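Local coordinates for protein chaperone CupB2 (Pseudomonas aeruginosa, PDB 3Q48) that probably acts as a periplasmic chaperone that helps fold pilus subunits and deliver them for fimbrial assembly, at residues Asp70-Pro73 against Glu74-Gln77; Leu192-Asp195 against Gly196-Met199. All coordinates share one frame; numbering follows the deposited sequence.

Overall arrangement
Contact 1 (70-77) and contact 2 (192-199) belong to the two immunoglobulin-like domains of the chaperone, the N-terminal and the C-terminal one; their centres are about 44 Å apart and they share no strand. Contact 1 lies wholly at the surface, in the loop between strands 58-65 and 80-89. Contact 2 is partly buried and closes the hairpin of strands 185-194 and 197-206. Both are local, and backbone hydrogen bonds carry both, but the pattern differs: contact 1 has bonds from residue i+3 to residue i around a proline-led 3-10 turn, whereas contact 2 has paired antiparallel bonds, with a guanidinium laid over a backbone carbonyl.

Contact 1 (Asp70-Pro73 against Glu74-Gln77); sequences DVPP and EELQ
The carbonyl oxygen of P73 accepts the backbone N-H of L76 at 3.0 Å, with an N-H...O angle of 162°. The donor stands well above the carbonyl plane, 48° out of it, a displacement consistent with the tight 3-10 curl. One residue earlier the same step is repeated: E75 N gives its hydrogen to P72 O at 3.1 Å. Two successive bonds of this i+3 to i kind identify a short 3-10 turn, and the phi of P73, within the range that a proline ring imposes, suits its first residue.

The L76 side chain leans back over this turn, its CB 3.4 Å from P73 O. Its CG lies beside the backbone N and opposite the carbonyl carbon (chi1 -57°), and from there CD2 reaches V71 CG2 at 3.7 Å, the two side chains meeting at about a right angle. L76 also touches D65, D66 and R68, while P73 rests on W63, so the apolar side of the turn faces strand 58-65 and the chain that follows it. At the surface, the E75 side chain passes obliquely over the P72 ring, its OE1 3.9 Å from P72 CG, a van der Waals contact.

P72 and P73 cannot donate from their backbone nitrogens and take part in the bonding through their carbonyls, which accept the hydrogens of E75 and L76; the turn is thus held by backbone bonds with a single apolar side-chain contact beside them.

Contact 2 (Leu192-Asp195 against Gly196-Met199); sequences LIVD and GRVM
R197 folds its side chain back over the carbonyl of V194, the residue with which it pairs. CB starts 3.4 Å from V194 O, and CG follows at 3.8 Å. The chain then bends at chi3 (-97°), which brings NE and CZ round above the same oxygen; V194 O lies 3.6 Å from CZ, over the centre of one guanidinium face. At the tip the two nitrogens reach the valine side chain, NH1 coming to 3.9 Å from V194 CB and NH2 meeting CG1. The carboxylate of D195 is near, but its charged atoms do not touch the guanidinium.

Beneath this, V194 O accepts the backbone N-H of R197 at 3.1 Å, the donor standing 64° out of the carbonyl plane. This bond closes a type I' turn through D195 and G196, both at positive phi, and makes this a beta hairpin with a two-residue loop at the tip of strands 185-194 and 197-206 in the C-terminal immunoglobulin-like domain. V194 N returns a bond to R197 O, this time in the carbonyl plane.

Further from the turn, L192 and M199 form the next hydrogen-bonded pair, with M199 N to L192 O at 2.7 Å. M199 CG packs on L192 CB at 3.6 Å, on the face shared with V194 and R197. Between these pairs, I193 and V198 form the non-hydrogen-bonded one, and I193 bonds through its backbone to S227 of the adjoining strand.

Contact 1 (Asp70-Pro73 against Glu74-Gln77)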
loop_
_atom_site.group_PDB
_atom_site.type_symbol
_atom_site.label_atom_id
_atom_site.label_comp_id
_atom_site.label_asym_id
_atom_site.label_seq_id
_atom_site.Cartn_x
_atom_site.Cartn_y
_atom_site.Cartn_z
ATOM N N ASP A 70 -4.396 -14.558 9.342
ATOM C CA ASP A 70 -4.442 -15.938 9.717
ATOM C C ASP A 70 -5.371 -16.100 10.925
ATOM O O ASP A 70 -5.305 -17.121 11.619
ATOM C CB ASP A 70 -3.029 -16.387 10.026
ATOM C CG ASP A 70 -2.562 -15.879 11.361
ATOM O OD1 ASP A 70 -2.930 -16.531 12.366
ATOM O OD2 ASP A 70 -1.854 -14.839 11.425
ATOM N N VAL A 71 -6.225 -15.097 11.163
ATOM C CA VAL A 71 -7.175 -15.104 12.267
ATOM C C VAL A 71 -8.455 -14.374 11.892
ATOM O O VAL A 71 -8.433 -13.453 11.095
ATOM C CB VAL A 71 -6.579 -14.464 13.522
ATOM C CG1 VAL A 71 -5.752 -15.495 14.304
ATOM C CG2 VAL A 71 -5.706 -13.297 13.137
ATOM N N PRO A 72 -9.588 -14.808 12.462
ATOM C CA PRO A 72 -10.861 -14.140 12.197
ATOM C C PRO A 72 -10.741 -12.646 12.423
ATOM O O PRO A 72 -10.410 -12.218 13.517
ATOM C CB PRO A 72 -11.805 -14.739 13.229
ATOM C CG PRO A 72 -11.241 -16.082 13.520
ATOM C CD PRO A 72 -9.727 -15.925 13.418
ATOM N N PRO A 73 -11.031 -11.850 11.385
ATOM C CA PRO A 73 -10.781 -10.405 11.417
ATOM C C PRO A 73 -11.360 -9.677 12.646
ATOM O O PRO A 73 -10.691 -8.786 13.181
ATOM C CB PRO A 73 -11.433 -9.896 10.116
ATOM C CG PRO A 73 -12.291 -10.993 9.627
ATOM C CD PRO A 73 -11.655 -12.268 10.117
ATOM N N GLU A 74 -12.557 -10.072 13.091
ATOM C CA GLU A 74 -13.253 -9.407 14.196
ATOM C C GLU A 74 -12.406 -9.291 15.469
ATOM O O GLU A 74 -12.480 -8.301 16.199
ATOM C CB GLU A 74 -14.562 -10.131 14.530
ATOM C CG GLU A 74 -15.555 -10.218 13.366
ATOM C CD GLU A 74 -16.479 -9.002 13.247
ATOM O OE1 GLU A 74 -15.998 -7.895 12.861
ATOM O OE2 GLU A 74 -17.704 -9.178 13.516
ATOM N N GLU A 75 -11.579 -10.300 15.692
ATOM C CA GLU A 75 -10.801 -10.429 16.907
ATOM C C GLU A 75 -9.547 -9.538 16.947
ATOM O O GLU A 75 -8.840 -9.467 17.960
ATOM C CB GLU A 75 -10.508 -11.933 17.138
ATOM C CG GLU A 75 -11.829 -12.701 17.602
ATOM C CD GLU A 75 -11.896 -14.216 17.269
ATOM O OE1 GLU A 75 -10.837 -14.921 17.263
ATOM O OE2 GLU A 75 -13.041 -14.694 17.035
ATOM N N LEU A 76 -9.280 -8.853 15.838
ATOM C CA LEU A 76 -8.170 -7.895 15.754
ATOM C C LEU A 76 -8.602 -6.498 16.224
ATOM O O LEU A 76 -7.756 -5.661 16.523
ATOM C CB LEU A 76 -7.639 -7.816 14.322
ATOM C CG LEU A 76 -7.133 -9.082 13.631
ATOM C CD1 LEU A 76 -6.443 -8.705 12.358
ATOM C CD2 LEU A 76 -6.184 -9.863 14.540
ATOM N N GLN A 77 -9.919 -6.258 16.263
ATOM C CA GLN A 77 -10.502 -4.992 16.680
ATOM C C GLN A 77 -9.792 -3.811 16.017
ATOM O O GLN A 77 -9.407 -2.868 16.692
ATOM C CB GLN A 77 -10.475 -4.868 18.209
ATOM C CG GLN A 77 -11.322 -5.936 18.956
ATOM C CD GLN A 77 -12.611 -5.374 19.584
ATOM O OE1 GLN A 77 -13.733 -5.743 19.197
ATOM N NE2 GLN A 77 -12.447 -4.488 20.572
#

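Contact 2 (Leu192-Asp195 against Gly196-Met199)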
loop_
_atom_site.group_PDB
_atom_site.type_symbol
_atom_site.label_atom_id
_atom_site.label_comp_id
_atom_site.label_asym_id
_atom_site.label_seq_id
_atom_site.Cartn_x
_atom_site.Cartn_y
_atom_site.Cartn_z
ATOM N N LEU A 192 20.058 -1.737 -9.214
ATOM C CA LEU A 192 21.463 -1.321 -9.217
ATOM C C LEU A 192 21.874 -1.095 -10.659
ATOM O O LEU A 192 21.531 -1.903 -11.523
ATOM C CB LEU A 192 22.375 -2.403 -8.589
ATOM C CG LEU A 192 22.094 -2.759 -7.117
ATOM C CD1 LEU A 192 23.256 -3.528 -6.481
ATOM C CD2 LEU A 192 21.783 -1.484 -6.297
ATOM N N ILE A 193 22.627 -0.012 -10.909
ATOM C CA ILE A 193 23.067 0.368 -12.261
ATOM C C ILE A 193 24.559 0.660 -12.261
ATOM O O ILE A 193 25.054 1.363 -11.384
ATOM C CB ILE A 193 22.239 1.593 -12.777
ATOM C CG1 ILE A 193 20.762 1.198 -12.924
ATOM C CG2 ILE A 193 22.752 2.107 -14.096
ATOM C CD1 ILE A 193 19.949 2.186 -13.615
ATOM N N VAL A 194 25.287 0.097 -13.219
ATOM C CA VAL A 194 26.716 0.361 -13.360
ATOM C C VAL A 194 27.022 0.454 -14.812
ATOM O O VAL A 194 26.956 -0.567 -15.488
ATOM C CB VAL A 194 27.616 -0.771 -12.803
ATOM C CG1 VAL A 194 29.067 -0.287 -12.765
ATOM C CG2 VAL A 194 27.173 -1.185 -11.400
ATOM N N ASP A 195 27.389 1.649 -15.296
ATOM C CA ASP A 195 27.656 1.886 -16.737
ATOM C C ASP A 195 26.538 1.370 -17.667
ATOM O O ASP A 195 26.826 0.757 -18.682
ATOM C CB ASP A 195 29.010 1.297 -17.189
ATOM C CG ASP A 195 30.223 2.044 -16.608
ATOM O OD1 ASP A 195 30.061 3.023 -15.825
ATOM O OD2 ASP A 195 31.371 1.626 -16.935
ATOM N N GLY A 196 25.280 1.634 -17.292
ATOM C CA GLY A 196 24.096 1.233 -18.037
ATOM C C GLY A 196 23.562 -0.180 -17.774
ATOM O O GLY A 196 22.514 -0.543 -18.315
ATOM N N ARG A 197 24.282 -0.979 -16.977
ATOM C CA ARG A 197 23.934 -2.395 -16.743
ATOM C C ARG A 197 22.950 -2.402 -15.629
ATOM O O ARG A 197 23.212 -1.788 -14.631
ATOM C CB ARG A 197 25.138 -3.256 -16.335
ATOM C CG ARG A 197 26.004 -3.674 -17.475
ATOM C CD ARG A 197 27.200 -4.487 -16.996
ATOM N NE ARG A 197 28.416 -3.683 -16.845
ATOM C CZ ARG A 197 29.084 -3.522 -15.700
ATOM N NH1 ARG A 197 28.671 -4.118 -14.571
ATOM N NH2 ARG A 197 30.184 -2.764 -15.683
ATOM N N VAL A 198 21.813 -3.056 -15.796
ATOM C CA VAL A 198 20.799 -2.973 -14.765
ATOM C C VAL A 198 20.785 -4.300 -14.048
ATOM O O VAL A 198 20.814 -5.349 -14.677
ATOM C CB VAL A 198 19.390 -2.688 -15.343
ATOM C CG1 VAL A 198 18.388 -2.516 -14.214
ATOM C CG2 VAL A 198 19.422 -1.479 -16.190
ATOM N N MET A 199 20.768 -4.249 -12.729
ATOM C CA MET A 199 20.643 -5.459 -11.918
ATOM C C MET A 199 19.496 -5.242 -10.971
ATOM O O MET A 199 19.554 -4.404 -10.096
ATOM C CB MET A 199 21.960 -5.783 -11.211
ATOM C CG MET A 199 22.944 -4.629 -11.322
ATOM S SD MET A 199 24.646 -4.946 -11.852
ATOM C CE MET A 199 24.455 -5.610 -13.514
#